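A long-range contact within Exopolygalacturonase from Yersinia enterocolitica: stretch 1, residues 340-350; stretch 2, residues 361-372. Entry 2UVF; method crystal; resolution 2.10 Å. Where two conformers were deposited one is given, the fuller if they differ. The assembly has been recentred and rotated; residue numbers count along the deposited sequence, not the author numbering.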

# COMPACT_ATOMS: atom_id res chain seq x y z
N GLU A 340 -16.22 -0.10 -7.90
CA GLU A 340 -15.70 -0.18 -9.25
C GLU A 340 -15.20 1.21 -9.64
O GLU A 340 -16.01 2.13 -9.77
CB GLU A 340 -16.81 -0.62 -10.21
CG GLU A 340 -16.36 -0.81 -11.64
CD GLU A 340 -15.63 -2.12 -11.84
OE1 GLU A 340 -15.80 -3.02 -10.98
OE2 GLU A 340 -14.89 -2.25 -12.85
N ASN A 341 -13.87 1.34 -9.78
CA ASN A 341 -13.15 2.62 -10.01
C ASN A 341 -12.94 3.51 -8.78
O ASN A 341 -13.79 4.33 -8.46
CB ASN A 341 -13.75 3.47 -11.15
CG ASN A 341 -14.01 2.69 -12.42
OD1 ASN A 341 -15.00 2.93 -13.11
ND2 ASN A 341 -13.15 1.76 -12.74
N VAL A 342 -11.80 3.38 -8.11
CA VAL A 342 -11.45 4.27 -6.98
C VAL A 342 -10.23 5.14 -7.30
O VAL A 342 -9.32 4.71 -8.01
CB VAL A 342 -11.18 3.49 -5.69
CG1 VAL A 342 -10.98 4.44 -4.51
CG2 VAL A 342 -12.31 2.54 -5.40
N TYR A 343 -10.22 6.37 -6.79
CA TYR A 343 -9.05 7.23 -6.93
C TYR A 343 -8.81 7.99 -5.64
O TYR A 343 -9.56 8.90 -5.29
CB TYR A 343 -9.18 8.21 -8.11
CG TYR A 343 -7.96 9.13 -8.36
CD1 TYR A 343 -6.78 8.63 -8.92
CD2 TYR A 343 -8.02 10.50 -8.10
CE1 TYR A 343 -5.67 9.47 -9.17
CE2 TYR A 343 -6.92 11.35 -8.34
CZ TYR A 343 -5.75 10.83 -8.88
OH TYR A 343 -4.66 11.66 -9.12
N LEU A 344 -7.72 7.60 -4.97
CA LEU A 344 -7.23 8.27 -3.74
C LEU A 344 -6.00 9.10 -4.11
O LEU A 344 -5.14 8.63 -4.83
CB LEU A 344 -6.89 7.20 -2.68
CG LEU A 344 -7.97 6.10 -2.54
CD1 LEU A 344 -7.47 4.93 -1.65
CD2 LEU A 344 -9.33 6.65 -2.04
N ALA A 345 -5.94 10.36 -3.65
CA ALA A 345 -4.84 11.24 -4.05
C ALA A 345 -4.55 12.37 -3.07
O ALA A 345 -5.47 12.94 -2.49
CB ALA A 345 -5.11 11.81 -5.43
N GLY A 346 -3.26 12.69 -2.89
CA GLY A 346 -2.81 13.88 -2.14
C GLY A 346 -2.92 13.90 -0.62
O GLY A 346 -2.17 14.63 0.06
N PHE A 347 -3.86 13.12 -0.09
CA PHE A 347 -4.19 13.28 1.33
C PHE A 347 -3.19 12.63 2.25
O PHE A 347 -2.49 11.70 1.86
CB PHE A 347 -5.66 12.91 1.68
CG PHE A 347 -6.10 11.52 1.28
CD1 PHE A 347 -5.87 10.43 2.13
CD2 PHE A 347 -6.83 11.31 0.11
CE1 PHE A 347 -6.30 9.15 1.79
CE2 PHE A 347 -7.27 10.02 -0.24
CZ PHE A 347 -7.01 8.94 0.62
N THR A 348 -3.13 13.15 3.47
CA THR A 348 -2.32 12.60 4.55
C THR A 348 -3.20 11.76 5.49
O THR A 348 -4.36 12.13 5.77
CB THR A 348 -1.58 13.75 5.29
OG1 THR A 348 -0.67 14.35 4.36
CG2 THR A 348 -0.77 13.27 6.48
N VAL A 349 -2.66 10.63 5.92
CA VAL A 349 -3.33 9.73 6.87
C VAL A 349 -2.56 9.76 8.18
O VAL A 349 -1.34 9.52 8.22
CB VAL A 349 -3.41 8.25 6.35
CG1 VAL A 349 -3.97 7.30 7.45
CG2 VAL A 349 -4.29 8.15 5.17
N ARG A 350 -3.28 10.04 9.26
CA ARG A 350 -2.68 10.02 10.57
C ARG A 350 -3.50 9.19 11.53
O ARG A 350 -4.69 9.08 11.36
CB ARG A 350 -2.56 11.44 11.09
CG ARG A 350 -1.46 12.19 10.37
CD ARG A 350 -1.27 13.57 10.88
NE ARG A 350 -0.11 14.14 10.23
CZ ARG A 350 0.23 15.41 10.29
NH1 ARG A 350 -0.49 16.26 11.01
NH2 ARG A 350 1.32 15.81 9.66
N GLU A 361 -12.73 -6.11 -2.13
CA GLU A 361 -13.49 -6.46 -3.31
C GLU A 361 -13.68 -5.29 -4.29
O GLU A 361 -14.71 -5.18 -4.90
CB GLU A 361 -14.83 -7.15 -2.92
CG GLU A 361 -14.72 -8.63 -2.63
CD GLU A 361 -16.01 -9.30 -2.20
OE1 GLU A 361 -16.74 -9.90 -3.02
OE2 GLU A 361 -16.33 -9.28 -1.01
N ASN A 362 -12.63 -4.50 -4.48
CA ASN A 362 -12.64 -3.41 -5.44
C ASN A 362 -12.00 -3.80 -6.77
O ASN A 362 -11.18 -4.73 -6.84
CB ASN A 362 -11.93 -2.18 -4.88
CG ASN A 362 -12.62 -1.62 -3.68
OD1 ASN A 362 -13.73 -2.02 -3.35
ND2 ASN A 362 -11.97 -0.69 -3.01
N HIS A 363 -12.40 -3.09 -7.83
CA HIS A 363 -11.70 -3.13 -9.08
C HIS A 363 -11.24 -1.73 -9.39
O HIS A 363 -11.91 -0.76 -9.02
CB HIS A 363 -12.61 -3.60 -10.23
CG HIS A 363 -12.97 -5.05 -10.17
ND1 HIS A 363 -13.90 -5.60 -11.01
CD2 HIS A 363 -12.56 -6.04 -9.35
CE1 HIS A 363 -14.03 -6.89 -10.74
NE2 HIS A 363 -13.22 -7.18 -9.73
N ASN A 364 -10.11 -1.63 -10.09
CA ASN A 364 -9.58 -0.37 -10.63
C ASN A 364 -9.37 0.70 -9.58
O ASN A 364 -10.01 1.74 -9.60
CB ASN A 364 -10.50 0.14 -11.76
CG ASN A 364 -10.89 -0.95 -12.72
OD1 ASN A 364 -10.12 -1.90 -12.97
ND2 ASN A 364 -12.12 -0.86 -13.25
N VAL A 365 -8.50 0.41 -8.62
CA VAL A 365 -8.16 1.33 -7.52
C VAL A 365 -6.83 1.99 -7.85
O VAL A 365 -5.92 1.33 -8.33
CB VAL A 365 -7.99 0.60 -6.17
CG1 VAL A 365 -7.56 1.59 -5.08
CG2 VAL A 365 -9.29 -0.17 -5.77
N VAL A 366 -6.74 3.29 -7.59
CA VAL A 366 -5.49 4.04 -7.74
C VAL A 366 -5.20 4.83 -6.47
O VAL A 366 -6.07 5.57 -5.98
CB VAL A 366 -5.50 4.96 -9.01
CG1 VAL A 366 -4.24 5.90 -9.06
CG2 VAL A 366 -5.56 4.12 -10.27
N ALA A 367 -3.99 4.67 -5.93
CA ALA A 367 -3.51 5.56 -4.86
C ALA A 367 -2.30 6.39 -5.30
O ALA A 367 -1.20 5.88 -5.47
CB ALA A 367 -3.23 4.78 -3.56
N ASN A 368 -2.52 7.69 -5.46
CA ASN A 368 -1.52 8.59 -6.00
C ASN A 368 -1.10 9.65 -4.97
O ASN A 368 -1.86 10.57 -4.68
CB ASN A 368 -2.08 9.26 -7.27
CG ASN A 368 -1.13 10.30 -7.87
OD1 ASN A 368 0.05 10.37 -7.53
ND2 ASN A 368 -1.65 11.11 -8.81
N GLY A 369 0.10 9.52 -4.43
CA GLY A 369 0.70 10.60 -3.66
C GLY A 369 0.12 10.81 -2.30
O GLY A 369 0.02 11.95 -1.80
N LEU A 370 -0.29 9.71 -1.67
CA LEU A 370 -0.78 9.78 -0.30
C LEU A 370 0.41 9.83 0.64
O LEU A 370 1.50 9.36 0.31
CB LEU A 370 -1.70 8.60 0.03
CG LEU A 370 -2.78 8.15 -0.98
CD1 LEU A 370 -3.53 6.88 -0.45
CD2 LEU A 370 -3.78 9.23 -1.27
N ILE A 371 0.22 10.44 1.80
CA ILE A 371 1.25 10.52 2.81
C ILE A 371 0.70 9.79 4.05
O ILE A 371 -0.27 10.23 4.63
CB ILE A 371 1.65 12.02 3.06
CG1 ILE A 371 2.23 12.63 1.75
CG2 ILE A 371 2.62 12.17 4.21
CD1 ILE A 371 2.03 14.13 1.64
N HIS A 372 1.30 8.64 4.40
CA HIS A 372 0.85 7.85 5.56
C HIS A 372 1.80 8.12 6.70
O HIS A 372 2.97 7.85 6.58
CB HIS A 372 0.83 6.32 5.23
CG HIS A 372 0.27 6.02 3.88
ND1 HIS A 372 -1.05 5.66 3.68
CD2 HIS A 372 0.83 6.09 2.65
CE1 HIS A 372 -1.27 5.51 2.39
NE2 HIS A 372 -0.15 5.76 1.74

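The two stretches lie side by side as successive parallel strands, 342-345 beside 365-368 with their axes 4.7 Å apart and only 8° from parallel, and the pairing resumes farther on where Thr 348 and Val 349 lie beside Ile 371 and His 372. Together they bury 938 Å², and the backbone supplies most of the polar bonding.

In a parallel pair, one residue of a strand uses both its N and its O on neighbours that flank its partner. Val 342 does this: its N donates to Asn 364 O (2.8 Å), and its O accepts from Val 366 N (3.0 Å). Leu 344 repeats the pattern two residues on, its N reaching Val 366 O at 2.8 Å and its O receiving Asn 368 N at 2.9 Å, both nearly straight. The ladder then continues from Gly 346 N to Asn 368 O (3.1 Å), from Ile 371 N to Phe 347 O (3.0 Å) and from Val 349 N to Ile 371 O (2.7 Å). At the other end, Asn 341 N donates to His 363 O (3.0 Å). Several of these acceptors also receive a CA-H contact, as when Ala 345 CA lies 3.1 Å from Asn 368 O.

Between the paired segments both chains bend through glycine. Gly 346 and Gly 369 have positive phi, which by itself favours a residue without a CB. Within the first bend, Phe 347 N makes a weak bond to Ala 345 O (2.9 Å).

Side chains alternate between the faces of the sheet. Val 342, Leu 344, Val 365 and Ala 367 share one face and are buried; beta-branched valine suits an extended strand, and Val 342 CG2 meets Val 365 CG2 at 4.1 Å. Small Ala 367 leaves its CB 4.5 Å from Leu 344 CB. Leu 370 fills the space near the bend, its CD2 4.0 Å from Leu 344 CB and 3.7 Å from the centroid of the Phe 347 ring, almost directly over the face in a CH-pi contact.

Tyr 343, Val 366 and Asn 368 lie on the other face. The tyrosine's ring edge packs on valine, CD1 to CG1 of Val 366 being 3.7 Å, while its length carries OH to Asn 368 ND2, which donates to it at 3.1 Å. Tyrosine thus combines apolar packing with an acceptor for the amide. Near the corner, Glu 340 OE1 comes within 3.2 Å of His 363 ND1, whose ring is anchored through NE2 elsewhere in the structure.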